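Local coordinates for flagellar motor switch protein fliG (Aquifex aeolicus, PDB 3HJL) that probably forms part of the rotor-mounted switch complex at the base of the flagellar basal body, where it helps set the direction of flagellar rotation, at residues A[52-57]-A[84-89]; A[111-116]-A[181-186]; A[246-251]-A[275-280]; A[252-257]-A[314-319]. All blocks are in the same frame, centred on the assembly; numbering follows the deposited sequence.

Interaction 1 of 4, residues A[52-57]-A[84-89]; sequences VPEEEI and NIKKVI
Ile57 pushes both of its branches against the last turn of helix 78-88 and Ile89 just past its end, and here the contact is tightly packed. Its CG2, anti to the backbone N, rests 3.6 Å from Lys86 CG and meets Ile85 CG2 more loosely at 4.1 Å. The other branch runs straight out to CD1 (chi2 179°) and slides past Ile89 in the opposite direction, leaving Ile57 CD1 3.7 Å from Ile89 CG2. That isoleucine methyl is shared, since Val52 CG2 also touches Ile89 CG2 at 3.7 Å. In the all-helical N-terminal domain of FliG, this joins the start of helix 54-70 to the end of helix 78-88. An alanine in place of Ile57 would probably open a gap against Ile89 and the base of the Lys86 chain, leaving both side chains freer to shift. Behind this apolar patch, Ile85 continues onto Val17 and Ser21 of helix 7-21.

The solvent side is looser. Glu54 and Lys86 both extend beyond CG and cross at about a right angle, making a salt bridge whose hydrogen bond, Lys86 NZ to Glu54 OE2 at 3.4 Å, is weak. The ammonium has its stronger partner in Glu58, one turn further along the same helix as Glu54. At the beginning of that helix, Pro53 takes the N-cap position and the backbone N of Glu54 is bonded to the carboxylate of Glu95.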
loop_
_atom_site.group_PDB
_atom_site.type_symbol
_atom_site.label_atom_id
_atom_site.label_comp_id
_atom_site.label_asym_id
_atom_site.label_seq_id
_atom_site.Cartn_x
_atom_site.Cartn_y
_atom_site.Cartn_z
ATOM N N VAL A 52 -29.589 10.571 -13.720
ATOM C CA VAL A 52 -29.880 10.033 -12.391
ATOM C C VAL A 52 -28.782 9.058 -11.957
ATOM O O VAL A 52 -28.385 8.212 -12.756
ATOM C CB VAL A 52 -31.211 9.260 -12.398
ATOM C CG1 VAL A 52 -31.507 8.701 -11.012
ATOM C CG2 VAL A 52 -32.355 10.156 -12.882
ATOM N N PRO A 53 -28.277 9.182 -10.701
ATOM C CA PRO A 53 -27.300 8.226 -10.163
ATOM C C PRO A 53 -27.717 6.765 -10.330
ATOM O O PRO A 53 -28.905 6.454 -10.282
ATOM C CB PRO A 53 -27.236 8.595 -8.683
ATOM C CG PRO A 53 -27.535 10.043 -8.656
ATOM C CD PRO A 53 -28.522 10.285 -9.748
ATOM N N GLU A 54 -26.736 5.890 -10.538
ATOM C CA GLU A 54 -26.991 4.473 -10.830
ATOM C C GLU A 54 -27.838 3.758 -9.775
ATOM O O GLU A 54 -28.738 3.003 -10.128
ATOM C CB GLU A 54 -25.672 3.724 -11.017
ATOM C CG GLU A 54 -25.841 2.303 -11.517
ATOM C CD GLU A 54 -24.535 1.674 -11.928
ATOM O OE1 GLU A 54 -23.479 2.077 -11.389
ATOM O OE2 GLU A 54 -24.571 0.766 -12.784
ATOM N N GLU A 55 -27.529 3.999 -8.498
ATOM C CA GLU A 55 -28.279 3.432 -7.363
ATOM C C GLU A 55 -29.753 3.852 -7.387
ATOM O O GLU A 55 -30.636 3.055 -7.059
ATOM C CB GLU A 55 -27.638 3.859 -6.027
ATOM C CG GLU A 55 -28.193 3.134 -4.782
ATOM C CD GLU A 55 -27.481 3.523 -3.486
ATOM O OE1 GLU A 55 -27.186 4.724 -3.294
ATOM O OE2 GLU A 55 -27.245 2.629 -2.642
ATOM N N GLU A 56 -30.006 5.104 -7.769
ATOM C CA GLU A 56 -31.368 5.618 -7.905
ATOM C C GLU A 56 -32.081 5.107 -9.175
ATOM O O GLU A 56 -33.307 4.998 -9.178
ATOM C CB GLU A 56 -31.376 7.151 -7.828
ATOM C CG GLU A 56 -30.877 7.678 -6.468
ATOM C CD GLU A 56 -30.698 9.198 -6.423
ATOM O OE1 GLU A 56 -31.563 9.924 -6.966
ATOM O OE2 GLU A 56 -29.704 9.662 -5.809
ATOM N N ILE A 57 -31.334 4.806 -10.243
ATOM C CA ILE A 57 -31.932 4.203 -11.453
ATOM C C ILE A 57 -32.397 2.771 -11.167
ATOM O O ILE A 57 -33.413 2.333 -11.713
ATOM C CB ILE A 57 -30.967 4.172 -12.656
ATOM C CG1 ILE A 57 -30.683 5.583 -13.169
ATOM C CG2 ILE A 57 -31.563 3.375 -13.790
ATOM C CD1 ILE A 57 -29.724 5.622 -14.351
ATOM N N ASN A 84 -32.128 -2.277 -19.586
ATOM C CA ASN A 84 -32.702 -1.405 -20.625
ATOM C C ASN A 84 -33.066 -0.017 -20.093
ATOM O O ASN A 84 -32.839 0.975 -20.781
ATOM C CB ASN A 84 -33.926 -2.052 -21.288
ATOM C CG ASN A 84 -33.568 -3.274 -22.126
ATOM O OD1 ASN A 84 -32.398 -3.617 -22.295
ATOM N ND2 ASN A 84 -34.582 -3.965 -22.608
ATOM N N ILE A 85 -33.617 0.046 -18.877
ATOM C CA ILE A 85 -33.883 1.331 -18.202
ATOM C C ILE A 85 -32.568 2.080 -17.917
ATOM O O ILE A 85 -32.521 3.303 -18.034
ATOM C CB ILE A 85 -34.680 1.161 -16.870
ATOM C CG1 ILE A 85 -36.082 0.610 -17.136
ATOM C CG2 ILE A 85 -34.822 2.511 -16.133
ATOM C CD1 ILE A 85 -36.805 0.258 -15.896
ATOM N N LYS A 86 -31.501 1.342 -17.582
ATOM C CA LYS A 86 -30.171 1.949 -17.371
ATOM C C LYS A 86 -29.534 2.526 -18.644
ATOM O O LYS A 86 -28.661 3.394 -18.544
ATOM C CB LYS A 86 -29.200 0.973 -16.685
ATOM C CG LYS A 86 -29.483 0.779 -15.201
ATOM C CD LYS A 86 -28.419 -0.057 -14.524
ATOM C CE LYS A 86 -28.533 0.039 -13.009
ATOM N NZ LYS A 86 -27.565 -0.856 -12.302
ATOM N N LYS A 87 -29.954 2.052 -19.823
ATOM C CA LYS A 87 -29.490 2.626 -21.102
ATOM C C LYS A 87 -30.256 3.907 -21.456
ATOM O O LYS A 87 -29.690 4.841 -22.025
ATOM C CB LYS A 87 -29.629 1.625 -22.264
ATOM C CG LYS A 87 -29.020 0.220 -22.053
ATOM C CD LYS A 87 -27.669 0.206 -21.316
ATOM C CE LYS A 87 -26.560 0.925 -22.093
ATOM N NZ LYS A 87 -25.225 0.763 -21.435
ATOM N N VAL A 88 -31.541 3.936 -21.116
ATOM C CA VAL A 88 -32.411 5.063 -21.419
ATOM C C VAL A 88 -32.064 6.286 -20.565
ATOM O O VAL A 88 -31.817 7.366 -21.098
ATOM C CB VAL A 88 -33.904 4.686 -21.175
ATOM C CG1 VAL A 88 -34.820 5.880 -21.431
ATOM C CG2 VAL A 88 -34.306 3.500 -22.045
ATOM N N ILE A 89 -32.040 6.092 -19.246
ATOM C CA ILE A 89 -31.793 7.176 -18.289
ATOM C C ILE A 89 -30.279 7.461 -18.271
ATOM O O ILE A 89 -29.509 6.591 -17.864
ATOM C CB ILE A 89 -32.264 6.788 -16.847
ATOM C CG1 ILE A 89 -33.735 6.334 -16.848
ATOM C CG2 ILE A 89 -32.067 7.970 -15.888
ATOM C CD1 ILE A 89 -34.266 5.920 -15.477
#

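Interaction 2 of 4, residues A[111-116]-A[181-186]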
loop_
_atom_site.group_PDB
_atom_site.type_symbol
_atom_site.label_atom_id
_atom_site.label_comp_id
_atom_site.label_asym_id
_atom_site.label_seq_id
_atom_site.Cartn_x
_atom_site.Cartn_y
_atom_site.Cartn_z
ATOM N N LYS A 111 2.002 4.360 -18.040
ATOM C CA LYS A 111 3.123 5.251 -18.393
ATOM C C LYS A 111 4.380 4.952 -17.560
ATOM O O LYS A 111 5.495 5.058 -18.067
ATOM C CB LYS A 111 2.744 6.723 -18.224
ATOM C CG LYS A 111 1.922 7.299 -19.362
ATOM C CD LYS A 111 1.605 8.773 -19.099
ATOM C CE LYS A 111 0.799 9.390 -20.237
ATOM N NZ LYS A 111 0.610 10.859 -20.053
ATOM N N GLU A 112 4.200 4.623 -16.280
ATOM C CA GLU A 112 5.312 4.212 -15.423
ATOM C C GLU A 112 5.918 2.888 -15.876
ATOM O O GLU A 112 7.129 2.683 -15.747
ATOM C CB GLU A 112 4.870 4.103 -13.965
ATOM C CG GLU A 112 4.502 5.424 -13.322
ATOM C CD GLU A 112 5.681 6.391 -13.205
ATOM O OE1 GLU A 112 6.779 5.975 -12.747
ATOM O OE2 GLU A 112 5.492 7.574 -13.559
ATOM N N ILE A 113 5.059 1.979 -16.351
ATOM C CA ILE A 113 5.482 0.702 -16.944
ATOM C C ILE A 113 6.302 0.934 -18.227
ATOM O O ILE A 113 7.261 0.216 -18.503
ATOM C CB ILE A 113 4.224 -0.194 -17.304
ATOM C CG1 ILE A 113 3.609 -0.812 -16.054
ATOM C CG2 ILE A 113 4.598 -1.304 -18.261
ATOM C CD1 ILE A 113 4.492 -1.902 -15.398
ATOM N N GLU A 114 5.885 1.931 -19.004
ATOM C CA GLU A 114 6.527 2.303 -20.267
ATOM C C GLU A 114 7.962 2.831 -20.037
ATOM O O GLU A 114 8.806 2.744 -20.916
ATOM C CB GLU A 114 5.696 3.385 -20.989
ATOM C CG GLU A 114 5.388 3.106 -22.464
ATOM C CD GLU A 114 4.240 2.133 -22.647
ATOM O OE1 GLU A 114 3.956 1.371 -21.705
ATOM O OE2 GLU A 114 3.641 2.103 -23.742
ATOM N N LYS A 115 8.212 3.418 -18.871
ATOM C CA LYS A 115 9.554 3.870 -18.505
ATOM C C LYS A 115 10.517 2.729 -18.165
ATOM O O LYS A 115 11.731 2.910 -18.240
ATOM C CB LYS A 115 9.489 4.813 -17.309
ATOM C CG LYS A 115 8.796 6.134 -17.601
ATOM C CD LYS A 115 8.654 6.943 -16.324
ATOM C CE LYS A 115 7.639 8.060 -16.464
ATOM N NZ LYS A 115 7.488 8.750 -15.154
ATOM N N VAL A 116 9.985 1.564 -17.798
ATOM C CA VAL A 116 10.809 0.455 -17.336
ATOM C C VAL A 116 11.463 -0.252 -18.521
ATOM O O VAL A 116 10.847 -0.421 -19.545
ATOM C CB VAL A 116 9.986 -0.555 -16.497
ATOM C CG1 VAL A 116 10.885 -1.663 -15.951
ATOM C CG2 VAL A 116 9.270 0.162 -15.349
ATOM N N ILE A 181 1.350 -4.521 -9.418
ATOM C CA ILE A 181 2.111 -5.648 -8.827
ATOM C C ILE A 181 3.506 -5.767 -9.463
ATOM O O ILE A 181 4.477 -6.127 -8.784
ATOM C CB ILE A 181 1.352 -7.014 -8.983
ATOM C CG1 ILE A 181 0.104 -7.055 -8.086
ATOM C CG2 ILE A 181 2.272 -8.232 -8.659
ATOM C CD1 ILE A 181 0.394 -6.970 -6.586
ATOM N N LEU A 182 3.591 -5.468 -10.757
ATOM C CA LEU A 182 4.854 -5.506 -11.496
ATOM C C LEU A 182 5.752 -4.337 -11.018
ATOM O O LEU A 182 6.951 -4.529 -10.801
ATOM C CB LEU A 182 4.595 -5.456 -13.025
ATOM C CG LEU A 182 5.712 -5.977 -13.965
ATOM C CD1 LEU A 182 5.188 -6.394 -15.351
ATOM C CD2 LEU A 182 6.830 -4.948 -14.118
ATOM N N LEU A 183 5.157 -3.163 -10.774
ATOM C CA LEU A 183 5.913 -2.000 -10.263
ATOM C C LEU A 183 6.453 -2.218 -8.849
ATOM O O LEU A 183 7.561 -1.819 -8.544
ATOM C CB LEU A 183 5.059 -0.725 -10.321
ATOM C CG LEU A 183 4.870 -0.183 -11.742
ATOM C CD1 LEU A 183 3.715 0.805 -11.815
ATOM C CD2 LEU A 183 6.184 0.437 -12.242
ATOM N N GLU A 184 5.645 -2.834 -7.998
ATOM C CA GLU A 184 6.057 -3.242 -6.649
ATOM C C GLU A 184 7.140 -4.328 -6.638
ATOM O O GLU A 184 7.993 -4.350 -5.754
ATOM C CB GLU A 184 4.840 -3.757 -5.875
ATOM C CG GLU A 184 3.885 -2.648 -5.507
ATOM C CD GLU A 184 2.550 -3.135 -4.962
ATOM O OE1 GLU A 184 2.109 -4.272 -5.271
ATOM O OE2 GLU A 184 1.931 -2.349 -4.229
ATOM N N GLU A 185 7.071 -5.248 -7.594
ATOM C CA GLU A 185 8.082 -6.287 -7.747
ATOM C C GLU A 185 9.434 -5.692 -8.180
ATOM O O GLU A 185 10.485 -6.157 -7.758
ATOM C CB GLU A 185 7.607 -7.328 -8.771
ATOM C CG GLU A 185 8.502 -8.564 -8.897
ATOM C CD GLU A 185 8.732 -9.276 -7.566
ATOM O OE1 GLU A 185 7.772 -9.372 -6.765
ATOM O OE2 GLU A 185 9.874 -9.727 -7.322
ATOM N N ILE A 186 9.385 -4.677 -9.033
ATOM C CA ILE A 186 10.578 -3.954 -9.483
ATOM C C ILE A 186 11.191 -3.198 -8.308
ATOM O O ILE A 186 12.410 -3.178 -8.131
ATOM C CB ILE A 186 10.215 -2.956 -10.635
ATOM C CG1 ILE A 186 9.866 -3.733 -11.905
ATOM C CG2 ILE A 186 11.376 -1.997 -10.919
ATOM C CD1 ILE A 186 9.111 -2.935 -12.933
#
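Glu112, whose CB lies against Leu183 across the contact, makes its short polar bond within its own segment: Lys115 NZ donates to Glu112 OE2 at 2.8 Å. The ammonium comes from above the carboxylate plane, 40° out of it, and the glutamate chain, bent at chi2, stays alongside its own helix, where the salt bridge holds it. What faces helix 172-193 is therefore the aliphatic base of Glu112. The contact brings the C-terminal end of helix 93-114 onto the long helix 172-193 of the all-helical FliG middle domain, and the interface itself is apolar.

Leu183 occupies the middle of it, spreading its forked end over three residues. Its CD1 faces Glu112, with Glu112 CB 4.1 Å from Leu183 CD1, while its CD2 turns to Val116 and approaches CG2 only loosely. Between them, the branch point Leu183 CG is met by Ile113 CD1 at 4.1 Å. The isoleucine chain is bent at chi2 (-70°), which places CD1 where it also meets Leu182 CD2 at 4.0 Å; those two side chains cross at about a right angle. Behind them the core deepens: Phe136 of helix 130-137 touches both Ile113 and Leu182, and Leu121 and Leu124 of helix 118-125 pack on Leu182.

Beyond the helix end, the carbonyl of Val116 accepts a hydrogen bond from Lys144. The valine side chain reaches Ile186 tip to tip: Val116 CG1 lies 3.7 Å from Ile186 CD1, and Val116 CG2 is 3.9 Å from that same methyl.

Interaction 3 of 4, residues A[246-251]-A[275-280]; sequences LSDRDI and KQKFLS
Ile251 and Phe278 bring the two backbones nearest, with Ile251 CA 6.5 Å from Phe278 CA, while Asp248 CA and Lys277 CA are 7.5 Å apart. In the all-helical C-terminal domain of FliG, this sets the first turn of helix 248-255 beside the end of helix 272-279.

Lys277 bridges them. Its CG is anti to the backbone N (chi1 -169°), the chain passes Ile251 at about a right angle, and a bend at chi4 (63°) finally places NZ by the loop ahead of the helix. There Lys277 NZ makes a weak hydrogen bond to Leu246 O at 3.0 Å. Lower down, the aliphatic part of Lys277 runs by the end of Ile251, though the spacing modelled there is too short to be trusted. Asp248 is near but not bonded to the ammonium: Asp248 OD2 stands 4.2 Å from Lys277 NZ and accepts its hydrogen bond from Asn281 instead. An alanine at Lys277 takes away the aliphatic chain that now runs beside Ile251 and would probably leave Leu246 O without this weak donor.

The other branch of Ile251 serves the core. Its CG2 approaches the phenyl ring obliquely, 3.7 Å from Phe278 CD1, and Leu263 and Leu267 of helix 260-268 also touch that ring.

At the end of 275-280, Gln276 O takes two donors, the backbone N of Ser280 and its hydroxyl: Ser280 OG donates to Gln276 O at 2.8 Å, in the carbonyl plane, with a C=O...donor angle of 151°.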
loop_
_atom_site.group_PDB
_atom_site.type_symbol
_atom_site.label_atom_id
_atom_site.label_comp_id
_atom_site.label_asym_id
_atom_site.label_seq_id
_atom_site.Cartn_x
_atom_site.Cartn_y
_atom_site.Cartn_z
ATOM N N LEU A 246 34.187 4.968 27.957
ATOM C CA LEU A 246 34.109 5.610 29.270
ATOM C C LEU A 246 35.359 5.361 30.125
ATOM O O LEU A 246 36.072 4.377 29.924
ATOM C CB LEU A 246 32.857 5.129 30.025
ATOM C CG LEU A 246 31.500 5.388 29.359
ATOM C CD1 LEU A 246 30.380 4.850 30.212
ATOM C CD2 LEU A 246 31.289 6.878 29.068
ATOM N N SER A 247 35.621 6.276 31.061
ATOM C CA SER A 247 36.750 6.155 31.986
ATOM C C SER A 247 36.384 5.241 33.145
ATOM O O SER A 247 35.225 4.844 33.289
ATOM C CB SER A 247 37.126 7.524 32.548
ATOM O OG SER A 247 37.375 8.445 31.507
ATOM N N ASP A 248 37.381 4.907 33.963
ATOM C CA ASP A 248 37.151 4.166 35.204
ATOM C C ASP A 248 36.317 5.006 36.173
ATOM O O ASP A 248 35.467 4.472 36.878
ATOM C CB ASP A 248 38.477 3.759 35.852
ATOM C CG ASP A 248 39.177 2.640 35.099
ATOM O OD1 ASP A 248 40.365 2.802 34.760
ATOM O OD2 ASP A 248 38.541 1.602 34.835
ATOM N N ARG A 249 36.557 6.317 36.176
ATOM C CA ARG A 249 35.773 7.282 36.965
ATOM C C ARG A 249 34.276 7.204 36.643
ATOM O O ARG A 249 33.438 7.240 37.543
ATOM C CB ARG A 249 36.257 8.711 36.673
ATOM C CG ARG A 249 37.641 9.051 37.214
ATOM C CD ARG A 249 37.619 9.274 38.722
ATOM N NE ARG A 249 38.853 9.898 39.202
ATOM C CZ ARG A 249 39.174 11.190 39.061
ATOM N NH1 ARG A 249 38.374 12.044 38.409
ATOM N NH2 ARG A 249 40.331 11.635 39.555
ATOM N N ASP A 250 33.964 7.119 35.350
ATOM C CA ASP A 250 32.576 7.048 34.862
ATOM C C ASP A 250 31.873 5.776 35.337
ATOM O O ASP A 250 30.705 5.810 35.725
ATOM C CB ASP A 250 32.539 7.072 33.329
ATOM C CG ASP A 250 33.062 8.370 32.738
ATOM O OD1 ASP A 250 33.763 9.130 33.440
ATOM O OD2 ASP A 250 32.774 8.618 31.551
ATOM N N ILE A 251 32.605 4.665 35.292
ATOM C CA ILE A 251 32.109 3.354 35.716
ATOM C C ILE A 251 31.770 3.339 37.208
ATOM O O ILE A 251 30.761 2.760 37.600
ATOM C CB ILE A 251 33.144 2.243 35.400
ATOM C CG1 ILE A 251 33.357 2.125 33.888
ATOM C CG2 ILE A 251 32.685 0.884 35.953
ATOM C CD1 ILE A 251 34.763 1.816 33.538
ATOM N N LYS A 275 32.992 -6.653 30.539
ATOM C CA LYS A 275 32.822 -7.309 31.839
ATOM C C LYS A 275 33.913 -6.831 32.792
ATOM O O LYS A 275 33.616 -6.338 33.883
ATOM C CB LYS A 275 32.906 -8.838 31.734
ATOM C CG LYS A 275 31.698 -9.542 31.174
ATOM C CD LYS A 275 31.962 -11.050 31.137
ATOM C CE LYS A 275 30.713 -11.849 30.813
ATOM N NZ LYS A 275 30.947 -13.325 30.802
ATOM N N GLN A 276 35.169 -6.968 32.365
ATOM C CA GLN A 276 36.322 -6.552 33.181
ATOM C C GLN A 276 36.348 -5.053 33.476
ATOM O O GLN A 276 36.892 -4.634 34.498
ATOM C CB GLN A 276 37.654 -6.976 32.531
ATOM C CG GLN A 276 37.883 -8.489 32.436
ATOM C CD GLN A 276 37.825 -9.202 33.785
ATOM O OE1 GLN A 276 38.134 -8.621 34.835
ATOM N NE2 GLN A 276 37.423 -10.472 33.759
ATOM N N LYS A 277 35.761 -4.253 32.591
ATOM C CA LYS A 277 35.661 -2.810 32.799
ATOM C C LYS A 277 34.832 -2.475 34.044
ATOM O O LYS A 277 35.192 -1.577 34.808
ATOM C CB LYS A 277 35.058 -2.147 31.561
ATOM C CG LYS A 277 35.143 -0.652 31.573
ATOM C CD LYS A 277 35.369 -0.076 30.182
ATOM C CE LYS A 277 35.701 1.404 30.241
ATOM N NZ LYS A 277 36.970 1.695 30.975
ATOM N N PHE A 278 33.736 -3.210 34.244
ATOM C CA PHE A 278 32.896 -3.055 35.438
ATOM C C PHE A 278 33.509 -3.745 36.663
ATOM O O PHE A 278 33.633 -3.129 37.719
ATOM C CB PHE A 278 31.475 -3.579 35.193
ATOM C CG PHE A 278 30.592 -2.614 34.445
ATOM C CD1 PHE A 278 30.044 -1.514 35.096
ATOM C CD2 PHE A 278 30.275 -2.824 33.103
ATOM C CE1 PHE A 278 29.219 -0.628 34.420
ATOM C CE2 PHE A 278 29.437 -1.937 32.418
ATOM C CZ PHE A 278 28.909 -0.846 33.075
ATOM N N LEU A 279 33.908 -5.008 36.497
ATOM C CA LEU A 279 34.505 -5.812 37.579
ATOM C C LEU A 279 35.767 -5.207 38.211
ATOM O O LEU A 279 35.964 -5.321 39.422
ATOM C CB LEU A 279 34.824 -7.230 37.084
ATOM C CG LEU A 279 33.631 -8.125 36.747
ATOM C CD1 LEU A 279 34.102 -9.340 35.968
ATOM C CD2 LEU A 279 32.861 -8.539 38.012
ATOM N N SER A 280 36.606 -4.564 37.403
ATOM C CA SER A 280 37.844 -3.947 37.900
ATOM C C SER A 280 37.613 -2.683 38.729
ATOM O O SER A 280 38.537 -2.210 39.383
ATOM C CB SER A 280 38.776 -3.604 36.741
ATOM O OG SER A 280 38.207 -2.599 35.926
#

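Interaction 4 of 4, residues A[252-257]-A[314-319]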
loop_
_atom_site.group_PDB
_atom_site.type_symbol
_atom_site.label_atom_id
_atom_site.label_comp_id
_atom_site.label_asym_id
_atom_site.label_seq_id
_atom_site.Cartn_x
_atom_site.Cartn_y
_atom_site.Cartn_z
ATOM N N ILE A 252 32.619 3.964 38.029
ATOM C CA ILE A 252 32.346 4.121 39.478
ATOM C C ILE A 252 30.985 4.782 39.728
ATOM O O ILE A 252 30.207 4.304 40.554
ATOM C CB ILE A 252 33.456 4.954 40.209
ATOM C CG1 ILE A 252 34.557 4.041 40.746
ATOM C CG2 ILE A 252 32.874 5.720 41.385
ATOM C CD1 ILE A 252 35.304 3.294 39.691
ATOM N N GLU A 253 30.698 5.854 38.984
ATOM C CA GLU A 253 29.425 6.573 39.112
ATOM C C GLU A 253 28.230 5.753 38.615
ATOM O O GLU A 253 27.123 5.884 39.145
ATOM C CB GLU A 253 29.482 7.913 38.372
ATOM C CG GLU A 253 30.565 8.883 38.859
ATOM C CD GLU A 253 30.452 9.244 40.336
ATOM O OE1 GLU A 253 29.328 9.240 40.888
ATOM O OE2 GLU A 253 31.500 9.544 40.942
ATOM N N ILE A 254 28.456 4.923 37.592
ATOM C CA ILE A 254 27.425 4.015 37.075
ATOM C C ILE A 254 27.121 2.909 38.104
ATOM O O ILE A 254 25.956 2.596 38.360
ATOM C CB ILE A 254 27.852 3.378 35.726
ATOM C CG1 ILE A 254 27.886 4.433 34.617
ATOM C CG2 ILE A 254 26.884 2.279 35.327
ATOM C CD1 ILE A 254 28.734 4.026 33.423
ATOM N N LEU A 255 28.172 2.335 38.692
ATOM C CA LEU A 255 28.032 1.311 39.739
ATOM C C LEU A 255 27.303 1.828 40.994
ATOM O O LEU A 255 26.684 1.047 41.722
ATOM C CB LEU A 255 29.407 0.748 40.124
ATOM C CG LEU A 255 30.087 -0.144 39.081
ATOM C CD1 LEU A 255 31.570 -0.315 39.385
ATOM C CD2 LEU A 255 29.393 -1.504 39.007
ATOM N N LYS A 256 27.397 3.134 41.250
ATOM C CA LYS A 256 26.638 3.780 42.336
ATOM C C LYS A 256 25.108 3.829 42.096
ATOM O O LYS A 256 24.351 3.889 43.054
ATOM C CB LYS A 256 27.168 5.205 42.588
ATOM C CG LYS A 256 28.513 5.245 43.313
ATOM C CD LYS A 256 29.123 6.644 43.336
ATOM C CE LYS A 256 30.436 6.661 44.125
ATOM N NZ LYS A 256 31.184 7.943 43.989
ATOM N N VAL A 257 24.670 3.764 40.834
ATOM C CA VAL A 257 23.238 3.901 40.471
ATOM C C VAL A 257 22.569 2.610 39.964
ATOM O O VAL A 257 21.438 2.316 40.362
ATOM C CB VAL A 257 23.009 5.047 39.428
ATOM C CG1 VAL A 257 23.903 4.886 38.225
ATOM C CG2 VAL A 257 21.543 5.108 38.997
ATOM N N ASN A 314 20.267 3.557 29.329
ATOM C CA ASN A 314 19.370 4.641 29.786
ATOM C C ASN A 314 19.985 5.404 30.955
ATOM O O ASN A 314 19.901 6.634 31.024
ATOM C CB ASN A 314 18.009 4.089 30.250
ATOM C CG ASN A 314 17.146 3.579 29.109
ATOM O OD1 ASN A 314 17.236 4.052 27.984
ATOM N ND2 ASN A 314 16.274 2.623 29.416
ATOM N N ILE A 315 20.549 4.650 31.894
ATOM C CA ILE A 315 21.246 5.212 33.045
ATOM C C ILE A 315 22.489 5.979 32.595
ATOM O O ILE A 315 22.734 7.089 33.065
ATOM C CB ILE A 315 21.627 4.101 34.072
ATOM C CG1 ILE A 315 20.366 3.593 34.776
ATOM C CG2 ILE A 315 22.635 4.613 35.105
ATOM C CD1 ILE A 315 20.559 2.311 35.508
ATOM N N ILE A 316 23.244 5.398 31.663
ATOM C CA ILE A 316 24.457 6.034 31.142
ATOM C C ILE A 316 24.172 7.373 30.425
ATOM O O ILE A 316 24.961 8.311 30.546
ATOM C CB ILE A 316 25.280 5.066 30.250
ATOM C CG1 ILE A 316 25.968 4.015 31.125
ATOM C CG2 ILE A 316 26.365 5.817 29.486
ATOM C CD1 ILE A 316 26.593 2.873 30.349
ATOM N N ARG A 317 23.032 7.468 29.732
ATOM C CA ARG A 317 22.627 8.715 29.051
ATOM C C ARG A 317 22.499 9.906 30.000
ATOM O O ARG A 317 22.864 11.026 29.646
ATOM C CB ARG A 317 21.280 8.561 28.365
ATOM C CG ARG A 317 21.256 7.761 27.077
ATOM C CD ARG A 317 20.130 8.316 26.219
ATOM N NE ARG A 317 19.518 7.343 25.337
ATOM C CZ ARG A 317 18.413 7.582 24.624
ATOM N NH1 ARG A 317 17.805 8.778 24.659
ATOM N NH2 ARG A 317 17.917 6.620 23.856
ATOM N N LYS A 318 21.882 9.673 31.157
ATOM C CA LYS A 318 21.771 10.691 32.209
ATOM C C LYS A 318 23.143 11.190 32.696
ATOM O O LYS A 318 23.281 12.356 33.049
ATOM C CB LYS A 318 20.966 10.150 33.393
ATOM C CG LYS A 318 19.466 10.059 33.143
ATOM C CD LYS A 318 18.773 9.256 34.248
ATOM C CE LYS A 318 17.344 9.736 34.506
ATOM N NZ LYS A 318 17.307 10.995 35.320
ATOM N N MET A 319 24.148 10.308 32.692
ATOM C CA MET A 319 25.533 10.682 33.055
ATOM C C MET A 319 26.075 11.649 31.997
ATOM O O MET A 319 26.750 12.621 32.325
ATOM C CB MET A 319 26.491 9.468 33.123
ATOM C CG MET A 319 25.945 8.164 33.699
ATOM S SD MET A 319 25.432 8.191 35.407
ATOM C CE MET A 319 27.021 8.090 36.212
#
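Met319 folds its tip onto the backbone of helix 248-255. Bent at both chi2 and chi3 (-63° and -78°), the side chain presses its methyl into the hollow bordered by CB and C of Glu253 and the backbone N of Ile254. Met319 CE is only 3.3 Å from Glu253 CB, a tight fit, and 3.7 Å from Ile254 N. The glutamate lines this hollow with its base alone, for its chain bends at chi2 and leads away to a weak salt bridge with Lys256 on the same segment.

The second bump comes the other way. Ile254 sends CD1 against the side of Ile316, where Ile254 CD1 sits 3.6 Å from Ile316 CG1 and 3.9 Å from Ile316 CD1. Ile254 CG1 also borders the methionine methyl, at 4.1 Å from Met319 CE, so this one isoleucine flanks two residues of helix 302-320.

At the far end Val257 and Ile315 slide past each other in opposite directions. Val257 CG1 holds the crowded position between the backbone N and the carbonyl carbon (chi1 53°), and it meets Ile315 CG2 at 3.4 Å, close for two methyls.

The interface belongs to the all-helical C-terminal domain. Around it, Ile254 continues onto Phe278 of helix 272-279, Ile316 onto Phe238 and Ile243 in loops, and Arg317 packs its side chain on helix 227-237.

How the interactions relate
From the N terminus, interaction 1 comes first, closing a 26-residue loop within the N-terminal domain. Helix 78-88 is followed by helix 93-114, whose end enters interaction 2; that contact closes a 64-residue loop and ties this helix to helix 172-193 of the middle domain. The first two contacts are in series, their centres 37 Å apart. Interactions 3 and 4 lie in the C-terminal domain, across the chain's centre from interaction 1, and they cross: 246-251, 252-257, 275-280 and 314-319 alternate between them. Both draw on helix 248-255, thereby joining it to helices 272-279 and 302-320, and they touch directly where Leu246 CD1 lies 3.7 Å from Ile254 CD1.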